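PDB 6P2K: fibronectin type III domain-containing protein from Simiduia agarivorans, which probably hydrolyses the backbone of xyloglucan-type beta-glucans as an endo-acting family 74 glycoside hydrolase, this chain being its two-propeller catalytic region. Local coordinates for residues Arg512-Pro518 / Ile569-Pro575; Ala22-Gln26 / Val65-Ser70; Ala2-Trp6 / Ile734-Leu738; Thr153-Asp157 / Gly194-Gln198; Asn277-Val281 / Tyr293-Trp299. All coordinates share one frame; numbering follows the deposited sequence.

Contact 1 (Arg512-Pro518 / Ile569-Pro575)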
# COMPACT_ATOMS: atom_id res chain seq x y z
N ARG B 512 22.20 -28.96 -12.53
CA ARG B 512 21.76 -30.28 -12.11
C ARG B 512 21.69 -30.40 -10.59
O ARG B 512 20.88 -31.16 -10.07
CB ARG B 512 22.65 -31.37 -12.69
CG ARG B 512 22.01 -32.73 -12.60
CD ARG B 512 22.75 -33.81 -13.35
NE ARG B 512 22.10 -35.10 -13.15
CZ ARG B 512 22.73 -36.27 -13.11
NH1 ARG B 512 24.05 -36.31 -13.26
NH2 ARG B 512 22.05 -37.39 -12.92
N ASP B 513 22.52 -29.66 -9.86
CA ASP B 513 22.27 -29.48 -8.44
C ASP B 513 22.52 -28.03 -8.05
O ASP B 513 23.31 -27.32 -8.68
CB ASP B 513 23.11 -30.42 -7.56
CG ASP B 513 22.54 -30.57 -6.13
OD1 ASP B 513 21.29 -30.67 -5.95
OD2 ASP B 513 23.35 -30.61 -5.18
N VAL B 514 21.80 -27.62 -7.01
CA VAL B 514 21.91 -26.31 -6.38
C VAL B 514 21.95 -26.57 -4.89
O VAL B 514 21.11 -27.31 -4.37
CB VAL B 514 20.71 -25.41 -6.74
CG1 VAL B 514 20.72 -24.14 -5.91
CG2 VAL B 514 20.69 -25.10 -8.24
N ALA B 515 22.94 -26.00 -4.20
CA ALA B 515 23.11 -26.31 -2.79
C ALA B 515 23.53 -25.08 -2.01
O ALA B 515 24.35 -24.27 -2.49
CB ALA B 515 24.12 -27.44 -2.58
N VAL B 516 22.99 -24.95 -0.80
CA VAL B 516 23.24 -23.82 0.08
C VAL B 516 24.33 -24.20 1.08
O VAL B 516 24.35 -25.33 1.60
CB VAL B 516 21.94 -23.40 0.80
CG1 VAL B 516 22.19 -22.27 1.77
CG2 VAL B 516 20.88 -23.02 -0.21
N SER B 517 25.25 -23.28 1.34
CA SER B 517 26.30 -23.53 2.32
C SER B 517 25.72 -23.54 3.72
O SER B 517 25.13 -22.54 4.14
CB SER B 517 27.39 -22.46 2.21
OG SER B 517 28.10 -22.34 3.43
N PRO B 518 25.88 -24.63 4.49
CA PRO B 518 25.41 -24.60 5.88
C PRO B 518 26.16 -23.61 6.74
O PRO B 518 25.59 -23.08 7.71
CB PRO B 518 25.63 -26.04 6.36
CG PRO B 518 25.70 -26.86 5.10
CD PRO B 518 26.34 -25.97 4.08
N ILE B 569 29.69 -32.15 -15.19
CA ILE B 569 28.32 -32.26 -14.69
C ILE B 569 28.38 -32.69 -13.23
O ILE B 569 29.16 -33.57 -12.87
CB ILE B 569 27.49 -33.27 -15.51
CG1 ILE B 569 27.44 -32.87 -16.99
CG2 ILE B 569 26.08 -33.38 -14.96
CD1 ILE B 569 26.96 -33.98 -17.90
N ALA B 570 27.56 -32.06 -12.40
CA ALA B 570 27.48 -32.40 -10.98
C ALA B 570 26.12 -33.01 -10.68
O ALA B 570 25.09 -32.48 -11.10
CB ALA B 570 27.71 -31.18 -10.09
N ARG B 571 26.12 -34.12 -9.95
CA ARG B 571 24.87 -34.72 -9.48
C ARG B 571 24.47 -34.22 -8.10
O ARG B 571 23.27 -34.06 -7.83
CB ARG B 571 25.00 -36.25 -9.47
CG ARG B 571 23.83 -36.98 -8.82
CD ARG B 571 22.55 -36.83 -9.63
NE ARG B 571 21.48 -37.70 -9.11
CZ ARG B 571 20.71 -37.39 -8.08
NH1 ARG B 571 20.87 -36.23 -7.44
NH2 ARG B 571 19.77 -38.24 -7.67
N LYS B 572 25.43 -33.94 -7.23
CA LYS B 572 25.15 -33.39 -5.92
C LYS B 572 26.32 -32.51 -5.50
O LYS B 572 27.48 -32.88 -5.68
CB LYS B 572 24.91 -34.49 -4.88
CG LYS B 572 24.84 -33.96 -3.46
CD LYS B 572 23.86 -34.74 -2.60
CE LYS B 572 23.63 -34.04 -1.27
NZ LYS B 572 23.04 -34.96 -0.26
N ILE B 573 26.00 -31.35 -4.94
CA ILE B 573 26.98 -30.43 -4.37
C ILE B 573 26.87 -30.51 -2.86
O ILE B 573 25.77 -30.40 -2.30
CB ILE B 573 26.78 -28.99 -4.86
CG1 ILE B 573 26.91 -28.92 -6.39
CG2 ILE B 573 27.77 -28.06 -4.20
CD1 ILE B 573 26.57 -27.56 -6.96
N ALA B 574 28.01 -30.70 -2.19
CA ALA B 574 28.07 -30.85 -0.73
C ALA B 574 29.00 -29.78 -0.17
O ALA B 574 30.21 -30.01 -0.04
CB ALA B 574 28.53 -32.25 -0.34
N PRO B 575 28.48 -28.60 0.16
CA PRO B 575 29.33 -27.58 0.79
C PRO B 575 29.78 -28.02 2.17
O PRO B 575 29.07 -28.74 2.88
CB PRO B 575 28.42 -26.35 0.86
CG PRO B 575 27.29 -26.64 -0.10
CD PRO B 575 27.11 -28.12 -0.04
O HOH W 1 20.80 -33.16 -8.57
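Asp-513, Ala-515 and Pro-575 carry a blade-to-blade contact in the C-terminal seven-bladed propeller: strands 512-516 and 572-575, first strands of successive blades, run nearly parallel (18°) with axes 6.1 Å apart. The one direct hydrogen bond runs from backbone to side chain. Ala-515 CB sits 3.8 Å from Ile-573 CB; Pro-575 CG lies 3.6 Å from Val-516 O and Pro-575 CB meets Pro-518 CD. At the other end the extended Arg-512 chain runs alongside Ala-570 O with its CB, CG and CD, and Arg-571 CD lies over one face of the Arg-512 guanidinium, 3.4 Å from NH2. The guanidinium planes are 50° apart. Asp-617 pairs with Arg-571 NE and, weakly, with Arg-512 NH2; Arg-571 NH2 donates to Thr-744 O, Arg-512 NH2 to Trp-616 O. A water bridges Arg-512 O and Arg-571 O. Asp-513 CG stands anti to its backbone N (chi1 -161°), which carries the carboxylate between the strands. Asp-513 OD2 accepts from Ile-573 N at 2.8 Å, almost straight and on the anti side, while OD1 binds a zinc ion shared with Asp-405. Held at both oxygens, the carboxylate can hardly turn, and the N-H probably helps spread its charge beside the metal.

Contact 2 (Ala22-Gln26 / Val65-Ser70)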
# COMPACT_ATOMS: atom_id res chain seq x y z
N ALA B 22 -13.13 -51.88 -13.88
CA ALA B 22 -14.18 -52.15 -12.91
C ALA B 22 -14.34 -53.65 -12.70
O ALA B 22 -14.24 -54.44 -13.63
CB ALA B 22 -15.51 -51.55 -13.38
N ASP B 23 -14.59 -54.02 -11.45
CA ASP B 23 -14.94 -55.39 -11.09
C ASP B 23 -16.39 -55.62 -11.50
O ASP B 23 -17.30 -54.99 -10.93
CB ASP B 23 -14.73 -55.62 -9.59
CG ASP B 23 -14.96 -57.07 -9.16
OD1 ASP B 23 -15.62 -57.83 -9.90
OD2 ASP B 23 -14.47 -57.44 -8.07
N PRO B 24 -16.65 -56.49 -12.47
CA PRO B 24 -18.05 -56.73 -12.87
C PRO B 24 -18.89 -57.39 -11.79
O PRO B 24 -20.12 -57.32 -11.85
CB PRO B 24 -17.91 -57.65 -14.09
CG PRO B 24 -16.61 -58.35 -13.88
CD PRO B 24 -15.71 -57.34 -13.22
N ASN B 25 -18.26 -58.01 -10.79
CA ASN B 25 -19.00 -58.69 -9.73
C ASN B 25 -19.43 -57.75 -8.61
O ASN B 25 -20.41 -58.06 -7.91
CB ASN B 25 -18.17 -59.82 -9.14
CG ASN B 25 -17.61 -60.75 -10.19
OD1 ASN B 25 -18.34 -61.55 -10.79
ND2 ASN B 25 -16.31 -60.67 -10.43
N GLN B 26 -18.74 -56.63 -8.41
CA GLN B 26 -18.98 -55.76 -7.27
C GLN B 26 -18.97 -54.32 -7.73
O GLN B 26 -17.93 -53.81 -8.17
CB GLN B 26 -17.92 -55.96 -6.19
CG GLN B 26 -17.74 -57.37 -5.68
CD GLN B 26 -16.59 -57.45 -4.70
OE1 GLN B 26 -16.79 -57.59 -3.50
NE2 GLN B 26 -15.37 -57.34 -5.22
N VAL B 65 -10.80 -59.08 -13.63
CA VAL B 65 -11.41 -59.85 -12.55
C VAL B 65 -12.27 -60.94 -13.17
O VAL B 65 -13.00 -60.69 -14.14
CB VAL B 65 -12.24 -58.95 -11.62
CG1 VAL B 65 -12.58 -59.68 -10.34
CG2 VAL B 65 -11.48 -57.67 -11.31
N THR B 66 -12.20 -62.14 -12.62
CA THR B 66 -12.93 -63.26 -13.20
C THR B 66 -14.43 -63.07 -13.00
O THR B 66 -14.87 -62.82 -11.87
CB THR B 66 -12.49 -64.58 -12.59
OG1 THR B 66 -12.67 -64.53 -11.17
CG2 THR B 66 -11.04 -64.86 -12.91
N PRO B 67 -15.23 -63.17 -14.05
CA PRO B 67 -16.69 -63.21 -13.87
C PRO B 67 -17.09 -64.34 -12.94
O PRO B 67 -16.72 -65.50 -13.13
CB PRO B 67 -17.21 -63.43 -15.29
CG PRO B 67 -16.15 -62.85 -16.17
CD PRO B 67 -14.85 -63.14 -15.47
N GLY B 68 -17.85 -63.99 -11.90
CA GLY B 68 -18.34 -64.96 -10.94
C GLY B 68 -17.40 -65.26 -9.79
O GLY B 68 -17.77 -66.04 -8.90
N ASN B 69 -16.20 -64.68 -9.78
CA ASN B 69 -15.25 -64.93 -8.69
C ASN B 69 -14.36 -63.69 -8.58
O ASN B 69 -13.27 -63.64 -9.15
CB ASN B 69 -14.44 -66.19 -8.93
CG ASN B 69 -13.38 -66.42 -7.87
OD1 ASN B 69 -13.40 -65.80 -6.81
ND2 ASN B 69 -12.44 -67.32 -8.16
N SER B 70 -14.83 -62.70 -7.81
CA SER B 70 -14.08 -61.46 -7.63
C SER B 70 -12.78 -61.65 -6.85
O SER B 70 -12.06 -60.67 -6.64
CB SER B 70 -14.96 -60.42 -6.92
OG SER B 70 -15.44 -60.90 -5.68
O HOH W 2 -12.69 -56.76 -14.84
O HOH W 3 -12.27 -58.15 -6.74
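Asn-25 joins the turns that follow the innermost strands of the first two blades of the N-terminal beta-propeller, docking its amide on the type II beta turn Thr-66 to Asn-69. Both ends of the amide are used: Asn-25 OD1 accepts from Gly-68 N at 2.7 Å, and Asn-25 ND2 donates an N-H to Thr-66 O at 3.0 Å. Asp-23 positions this amide. Asp-23 OD1 takes Asn-25 N, forming an Asx turn, and on its syn lone pair also takes Asn-25 ND2 at 3.0 Å, while OD2 receives Gln-26 NE2 from above the carboxylate plane. The first torsion (chi1 -175°) turns the carboxylate away from its own N-H and toward these donors. With an alanine at Asp-23, Asn-25 ND2 would probably keep the Thr-66 carbonyl alone, and the amide would be freer to swing off the turn. Val-65 packs beside the carboxylate, its CG1 3.6 Å from Asp-23 OD1, and makes an apolar contact through CB with Pro-24 CD. Farther out, one water links Asp-23 OD2 to Ser-70 O; Trp-345 NE1 holds Asp-23 O. Thr-66 O also receives Asn-69 N, 3.1 Å away and on the face of the carbonyl plane opposite to Asn-25 ND2.

Contact 3 (Ala2-Trp6 / Ile734-Leu738)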
# COMPACT_ATOMS: atom_id res chain seq x y z
N ALA B 2 -2.15 -54.25 11.76
CA ALA B 2 -0.79 -53.74 11.78
C ALA B 2 -0.77 -52.22 11.71
O ALA B 2 -1.79 -51.57 11.92
CB ALA B 2 0.02 -54.34 10.64
N ALA B 3 0.40 -51.65 11.40
CA ALA B 3 0.57 -50.21 11.34
C ALA B 3 1.48 -49.85 10.17
O ALA B 3 2.04 -50.72 9.50
CB ALA B 3 1.14 -49.65 12.65
N THR B 4 1.62 -48.55 9.94
CA THR B 4 2.45 -48.03 8.87
C THR B 4 3.72 -47.40 9.44
O THR B 4 3.71 -46.84 10.54
CB THR B 4 1.69 -46.99 8.04
OG1 THR B 4 1.70 -45.73 8.73
CG2 THR B 4 0.26 -47.43 7.80
N VAL B 5 4.80 -47.49 8.67
CA VAL B 5 6.08 -46.89 9.02
C VAL B 5 6.42 -45.74 8.09
O VAL B 5 6.59 -44.60 8.53
CB VAL B 5 7.21 -47.95 9.04
CG1 VAL B 5 8.42 -47.41 9.78
CG2 VAL B 5 6.71 -49.23 9.68
N TRP B 6 6.54 -46.01 6.79
CA TRP B 6 6.79 -44.96 5.81
C TRP B 6 5.50 -44.19 5.54
O TRP B 6 4.44 -44.78 5.34
CB TRP B 6 7.34 -45.56 4.52
CG TRP B 6 8.79 -45.93 4.63
CD1 TRP B 6 9.31 -47.14 4.98
CD2 TRP B 6 9.91 -45.07 4.39
NE1 TRP B 6 10.68 -47.09 4.97
CE2 TRP B 6 11.07 -45.83 4.61
CE3 TRP B 6 10.04 -43.73 4.01
CZ2 TRP B 6 12.35 -45.30 4.46
CZ3 TRP B 6 11.31 -43.21 3.86
CH2 TRP B 6 12.45 -43.99 4.09
N ILE B 734 15.79 -50.74 6.86
CA ILE B 734 14.67 -49.85 7.19
C ILE B 734 13.74 -49.74 5.99
O ILE B 734 13.02 -48.74 5.84
CB ILE B 734 15.17 -48.46 7.63
CG1 ILE B 734 15.93 -47.76 6.51
CG2 ILE B 734 16.03 -48.58 8.88
CD1 ILE B 734 15.94 -46.24 6.63
N THR B 735 13.73 -50.76 5.13
CA THR B 735 12.80 -50.77 4.01
C THR B 735 11.35 -50.78 4.50
O THR B 735 10.52 -49.99 4.04
CB THR B 735 13.06 -51.98 3.11
OG1 THR B 735 14.45 -52.02 2.77
CG2 THR B 735 12.24 -51.88 1.83
N ASP B 736 11.04 -51.66 5.45
CA ASP B 736 9.74 -51.75 6.12
C ASP B 736 8.64 -51.80 5.05
O ASP B 736 8.72 -52.65 4.15
CB ASP B 736 9.61 -50.61 7.13
CG ASP B 736 10.63 -50.69 8.24
OD1 ASP B 736 10.91 -51.82 8.71
OD2 ASP B 736 11.16 -49.64 8.66
N ASP B 737 7.64 -50.92 5.09
CA ASP B 737 6.52 -50.98 4.17
C ASP B 737 6.72 -50.11 2.93
O ASP B 737 5.75 -49.83 2.22
CB ASP B 737 5.23 -50.58 4.88
CG ASP B 737 5.35 -49.26 5.62
OD1 ASP B 737 6.45 -48.66 5.61
OD2 ASP B 737 4.34 -48.81 6.21
N LEU B 738 7.95 -49.68 2.64
CA LEU B 738 8.22 -48.86 1.45
C LEU B 738 8.28 -49.78 0.24
O LEU B 738 9.28 -50.48 0.03
CB LEU B 738 9.50 -48.06 1.62
CG LEU B 738 9.68 -46.93 0.59
CD1 LEU B 738 8.55 -45.91 0.71
CD2 LEU B 738 11.03 -46.26 0.76
O HOH W 4 3.40 -46.78 4.44
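The CA atoms of Trp-6 and Leu-738 lie 6.0 Å apart where the N-terminal segment runs past a type II' beta turn from Thr-735 to Leu-738, closed by Leu-738 N to Thr-735 O. Asp-737 grips two successive backbone N-H groups nearly straight: OD2 takes Val-5 N at 2.8 Å, on the syn side but well out of the carboxylate plane, and OD1 takes Trp-6 N at 2.9 Å through its syn lone pair. Its CG lies between the backbone N and the carbonyl carbon (chi1 52°), turning the carboxylate toward the incoming chain. Segment 2-6 leads into strand 7-8, the outer strand of the blade that otherwise comes from the C-terminal end of the chain, so the contact belongs to the "velcro" closure of this propeller. The indole is held on edge and face. Trp-6 NE1 points in the ring plane at Ile-734 O, 3.0 Å off, and Leu-738 lies over one face, its CB making a CH-pi contact 3.6 Å from the centroid of the Trp-6 five-membered ring. A serine in place of Trp-6 would probably leave Ile-734 O without its donor and open a gap against Leu-738. Val-5 CG1 rests 3.7 Å from Asp-736 OD2, which pairs with Arg-769.

Contact 4 (Thr153-Asp157 / Gly194-Gln198)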
# COMPACT_ATOMS: atom_id res chain seq x y z
N THR B 153 0.18 -71.72 -26.34
CA THR B 153 0.54 -70.61 -27.20
C THR B 153 -0.08 -70.84 -28.58
O THR B 153 0.33 -71.76 -29.30
CB THR B 153 2.05 -70.46 -27.29
OG1 THR B 153 2.61 -70.49 -25.97
CG2 THR B 153 2.41 -69.15 -27.95
N VAL B 154 -1.05 -70.01 -28.94
CA VAL B 154 -1.69 -70.06 -30.25
C VAL B 154 -1.07 -68.97 -31.11
O VAL B 154 -1.05 -67.79 -30.72
CB VAL B 154 -3.21 -69.88 -30.14
CG1 VAL B 154 -3.82 -69.77 -31.53
CG2 VAL B 154 -3.83 -71.03 -29.38
N THR B 155 -0.55 -69.36 -32.27
CA THR B 155 0.03 -68.43 -33.22
C THR B 155 -1.02 -68.07 -34.27
O THR B 155 -1.72 -68.96 -34.77
CB THR B 155 1.26 -69.04 -33.90
OG1 THR B 155 2.27 -69.32 -32.92
CG2 THR B 155 1.83 -68.08 -34.95
N PHE B 156 -1.14 -66.78 -34.58
CA PHE B 156 -2.02 -66.34 -35.66
C PHE B 156 -1.29 -65.58 -36.76
O PHE B 156 -1.94 -65.18 -37.74
CB PHE B 156 -3.18 -65.50 -35.11
CG PHE B 156 -2.76 -64.27 -34.35
CD1 PHE B 156 -2.55 -63.07 -35.01
CD2 PHE B 156 -2.61 -64.31 -32.97
CE1 PHE B 156 -2.17 -61.93 -34.31
CE2 PHE B 156 -2.23 -63.18 -32.27
CZ PHE B 156 -2.02 -61.99 -32.94
N ASP B 157 0.01 -65.37 -36.64
CA ASP B 157 0.81 -64.81 -37.72
C ASP B 157 2.24 -65.29 -37.56
O ASP B 157 2.81 -65.20 -36.47
CB ASP B 157 0.75 -63.27 -37.72
CG ASP B 157 1.60 -62.66 -38.82
OD1 ASP B 157 2.80 -62.42 -38.59
OD2 ASP B 157 1.07 -62.44 -39.93
N GLY B 194 -10.49 -69.15 -29.96
CA GLY B 194 -9.11 -68.73 -29.92
C GLY B 194 -8.06 -69.78 -30.24
O GLY B 194 -6.89 -69.57 -29.90
N LEU B 195 -8.43 -70.89 -30.88
CA LEU B 195 -7.45 -71.92 -31.20
C LEU B 195 -6.91 -71.81 -32.62
O LEU B 195 -5.80 -72.30 -32.89
CB LEU B 195 -8.04 -73.31 -30.97
CG LEU B 195 -8.49 -73.60 -29.54
CD1 LEU B 195 -8.73 -75.09 -29.33
CD2 LEU B 195 -7.47 -73.08 -28.53
N ASN B 196 -7.65 -71.20 -33.55
CA ASN B 196 -7.13 -70.84 -34.86
C ASN B 196 -7.70 -69.50 -35.27
O ASN B 196 -8.83 -69.16 -34.93
CB ASN B 196 -7.46 -71.89 -35.93
CG ASN B 196 -6.69 -73.17 -35.76
OD1 ASN B 196 -5.50 -73.24 -36.07
ND2 ASN B 196 -7.36 -74.21 -35.25
N TRP B 197 -6.89 -68.74 -36.01
CA TRP B 197 -7.27 -67.41 -36.48
C TRP B 197 -6.86 -67.26 -37.94
O TRP B 197 -6.12 -68.07 -38.49
CB TRP B 197 -6.60 -66.30 -35.65
CG TRP B 197 -6.75 -66.43 -34.18
CD1 TRP B 197 -6.14 -67.34 -33.37
CD2 TRP B 197 -7.53 -65.58 -33.33
NE1 TRP B 197 -6.50 -67.12 -32.06
CE2 TRP B 197 -7.35 -66.05 -32.01
CE3 TRP B 197 -8.36 -64.49 -33.56
CZ2 TRP B 197 -7.99 -65.45 -30.93
CZ3 TRP B 197 -8.99 -63.90 -32.48
CH2 TRP B 197 -8.80 -64.38 -31.18
N GLN B 198 -7.38 -66.19 -38.56
CA GLN B 198 -6.95 -65.76 -39.89
C GLN B 198 -7.36 -64.31 -40.06
O GLN B 198 -8.35 -63.85 -39.48
CB GLN B 198 -7.52 -66.63 -41.04
CG GLN B 198 -9.03 -66.78 -41.08
CD GLN B 198 -9.52 -67.72 -40.03
OE1 GLN B 198 -9.17 -68.90 -40.02
NE2 GLN B 198 -10.31 -67.21 -39.11
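Phe-156 and Trp-197 meet edge to face: the edge of the phenyl ring is directed at the face of the indole, with its centroid 5.6 Å from that of the five-membered ring and the planes at 54°. The closest approach is at the roots of the two side chains, where Phe-156 CB lies 3.6 Å from Trp-197 CB. Phe-156 has CG between its backbone N and carbonyl carbon (chi1 58°), which swings the ring away from segment 194-198 and lets it meet Leu-181 and Tyr-188, both of which also touch Trp-197. The indole thus has Phe-156 toward its face, while Val-154 comes in at its rim: Val-154 CG1 lies in the ring plane, 3.8 Å from Trp-197 NE1. Both Val-154 methyls lie against Gly-194 O, CG2 at 3.4 Å, and CG1 also reaches Leu-195 O.

Gly-194 to Trp-197 end an Asp-box-like motif that starts at Ser-190, with asparagine in the aspartate place, between the last two strands of a blade in the N-terminal propeller. Its tryptophan folds back over the turn, and Trp-197 NE1 makes a weak hydrogen bond, 3.3 Å long, to Gly-194 O, while Gly-194 N donates to Ser-190 OG. Segment 153-157 ends the outer strand of the preceding blade, so the contact joins neighbouring blades near their outer rims through apolar packing, no hydrogen bond passing between the two segments. Leu-195 adds a looser touch, its CD2 4.3 Å from Val-154 CG2.

Contact 5 (Asn277-Val281 / Tyr293-Trp299)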
# COMPACT_ATOMS: atom_id res chain seq x y z
N ASN B 277 -29.91 -52.40 -32.01
CA ASN B 277 -29.27 -51.93 -33.23
C ASN B 277 -28.72 -50.51 -33.12
O ASN B 277 -28.11 -50.02 -34.08
CB ASN B 277 -30.26 -52.01 -34.40
CG ASN B 277 -30.93 -53.37 -34.50
OD1 ASN B 277 -30.43 -54.36 -33.97
ND2 ASN B 277 -32.06 -53.42 -35.19
N SER B 278 -28.90 -49.84 -31.99
CA SER B 278 -28.31 -48.53 -31.74
C SER B 278 -27.16 -48.70 -30.76
O SER B 278 -27.36 -49.17 -29.64
CB SER B 278 -29.35 -47.55 -31.19
OG SER B 278 -28.80 -46.25 -31.07
N HIS B 279 -25.96 -48.31 -31.19
CA HIS B 279 -24.74 -48.53 -30.42
C HIS B 279 -24.17 -47.20 -29.95
O HIS B 279 -24.07 -46.24 -30.72
CB HIS B 279 -23.70 -49.27 -31.26
CG HIS B 279 -24.24 -50.47 -31.97
ND1 HIS B 279 -23.63 -51.00 -33.09
CD2 HIS B 279 -25.32 -51.24 -31.73
CE1 HIS B 279 -24.32 -52.05 -33.50
NE2 HIS B 279 -25.35 -52.21 -32.70
N LYS B 280 -23.78 -47.16 -28.68
CA LYS B 280 -22.96 -46.08 -28.14
C LYS B 280 -21.51 -46.56 -28.13
O LYS B 280 -21.21 -47.63 -27.59
CB LYS B 280 -23.41 -45.69 -26.74
CG LYS B 280 -24.85 -45.21 -26.65
CD LYS B 280 -24.98 -43.75 -27.02
CE LYS B 280 -26.44 -43.31 -27.04
NZ LYS B 280 -26.58 -41.84 -27.26
N VAL B 281 -20.63 -45.77 -28.75
CA VAL B 281 -19.22 -46.13 -28.88
C VAL B 281 -18.38 -45.06 -28.19
O VAL B 281 -18.57 -43.86 -28.42
CB VAL B 281 -18.81 -46.27 -30.36
CG1 VAL B 281 -17.38 -46.80 -30.46
CG2 VAL B 281 -19.78 -47.19 -31.09
N TYR B 293 -14.88 -38.76 -26.75
CA TYR B 293 -16.03 -38.84 -27.65
C TYR B 293 -16.93 -40.01 -27.29
O TYR B 293 -16.46 -41.09 -26.93
CB TYR B 293 -15.58 -39.01 -29.11
CG TYR B 293 -15.07 -37.76 -29.79
CD1 TYR B 293 -15.94 -36.78 -30.25
CD2 TYR B 293 -13.71 -37.59 -30.03
CE1 TYR B 293 -15.48 -35.65 -30.90
CE2 TYR B 293 -13.24 -36.47 -30.68
CZ TYR B 293 -14.12 -35.50 -31.11
OH TYR B 293 -13.64 -34.39 -31.75
N GLU B 294 -18.24 -39.79 -27.42
CA GLU B 294 -19.21 -40.87 -27.48
C GLU B 294 -19.96 -40.76 -28.80
O GLU B 294 -20.50 -39.70 -29.13
CB GLU B 294 -20.18 -40.84 -26.30
CG GLU B 294 -21.22 -41.96 -26.36
CD GLU B 294 -22.02 -42.10 -25.08
OE1 GLU B 294 -22.59 -41.09 -24.61
OE2 GLU B 294 -22.08 -43.22 -24.54
N GLY B 295 -19.99 -41.85 -29.56
CA GLY B 295 -20.67 -41.90 -30.84
C GLY B 295 -21.92 -42.74 -30.77
O GLY B 295 -21.97 -43.74 -30.05
N THR B 296 -22.94 -42.33 -31.51
CA THR B 296 -24.20 -43.05 -31.60
C THR B 296 -24.38 -43.56 -33.02
O THR B 296 -24.30 -42.78 -33.97
CB THR B 296 -25.38 -42.17 -31.19
OG1 THR B 296 -25.12 -41.58 -29.91
CG2 THR B 296 -26.67 -42.98 -31.12
N PHE B 297 -24.60 -44.86 -33.17
CA PHE B 297 -24.75 -45.50 -34.47
C PHE B 297 -26.10 -46.19 -34.52
O PHE B 297 -26.35 -47.14 -33.76
CB PHE B 297 -23.62 -46.49 -34.74
CG PHE B 297 -22.27 -45.85 -34.86
CD1 PHE B 297 -21.58 -45.42 -33.74
CD2 PHE B 297 -21.68 -45.68 -36.10
CE1 PHE B 297 -20.34 -44.82 -33.85
CE2 PHE B 297 -20.44 -45.08 -36.22
CZ PHE B 297 -19.76 -44.66 -35.09
N ASN B 298 -26.97 -45.73 -35.41
CA ASN B 298 -28.32 -46.26 -35.55
C ASN B 298 -28.37 -47.13 -36.81
O ASN B 298 -28.44 -46.61 -37.93
CB ASN B 298 -29.35 -45.13 -35.60
CG ASN B 298 -29.36 -44.32 -34.31
OD1 ASN B 298 -29.35 -44.88 -33.22
ND2 ASN B 298 -29.41 -43.00 -34.44
N TRP B 299 -28.33 -48.44 -36.61
CA TRP B 299 -28.42 -49.41 -37.69
C TRP B 299 -29.87 -49.85 -37.86
O TRP B 299 -30.66 -49.84 -36.92
CB TRP B 299 -27.55 -50.64 -37.39
CG TRP B 299 -26.11 -50.30 -37.25
CD1 TRP B 299 -25.49 -49.79 -36.15
CD2 TRP B 299 -25.10 -50.44 -38.26
NE1 TRP B 299 -24.16 -49.60 -36.40
CE2 TRP B 299 -23.89 -49.99 -37.69
CE3 TRP B 299 -25.11 -50.89 -39.58
CZ2 TRP B 299 -22.70 -49.99 -38.40
CZ3 TRP B 299 -23.91 -50.89 -40.28
CH2 TRP B 299 -22.73 -50.44 -39.69
O HOH W 5 -24.20 -39.78 -26.48
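Ser-278 and Asn-298 face each other as a non-hydrogen-bonded pair whose side chains close the gap: Ser-278 OG, set anti to its backbone N (chi1 -175°), donates to Asn-298 OD1 at 2.6 Å, nearly along the C=O axis. Lys-280 and Thr-296 pair likewise on the same face, pointing the same way. The lysine bends at chi2 (-83°), which lays its chain beside the threonine and lets Lys-280 NZ donate to Thr-296 OG1 at 3.0 Å. Glu-294, extended beyond CG, passes the root of this lysine, Glu-294 OE2 lying 3.6 Å from Lys-280 CB; its carboxylate is held by Arg-347, Tyr-338 and Tyr-369 of the next blade. These residues sit on the antiparallel hairpin of strands 278-285 and 292-300, the middle strands of a four-stranded blade in the N-terminal propeller. Backbone bonds run both ways between His-279 and Phe-297 and between Val-281 and Gly-295, and Trp-299 N adds one to Asn-277 O. On the other face, turned toward strand 222-228 of the preceding blade, the His-279 ring has Trp-299 CD1 over one side, 3.7 Å from His-279 CE1, the planes tilted by 32°. Tyr-224 OH bonds to both His-279 ND1 and Trp-299 NE1. Phe-297 crosses Val-281, Phe-297 CD1 lying 3.7 Å from Val-281 CG2. Gly-295 carries no CB to crowd Phe-297 CE1, and Phe-308 and Tyr-224 meet the same phenyl ring.

Overall arrangement
From the N terminus, residues 2-6 open contact 3, which closes only at 734-738; this loop of more than 700 residues encloses the other four and brings the chain start to the last blade of the C-terminal propeller. Inside it, contacts 2, 4, 5 and 1 follow in series, none crossing another. Contacts 2 and 4 each join successive blades of the N-terminal propeller, at inner-strand turns and outer rims respectively, with centres about 27 Å apart. Contact 5 closes a hairpin within a single blade. Contact 1 couples two blades of the C-terminal propeller, its centre about 58 Å from that of contact 5 and about 30 Å from that of contact 3.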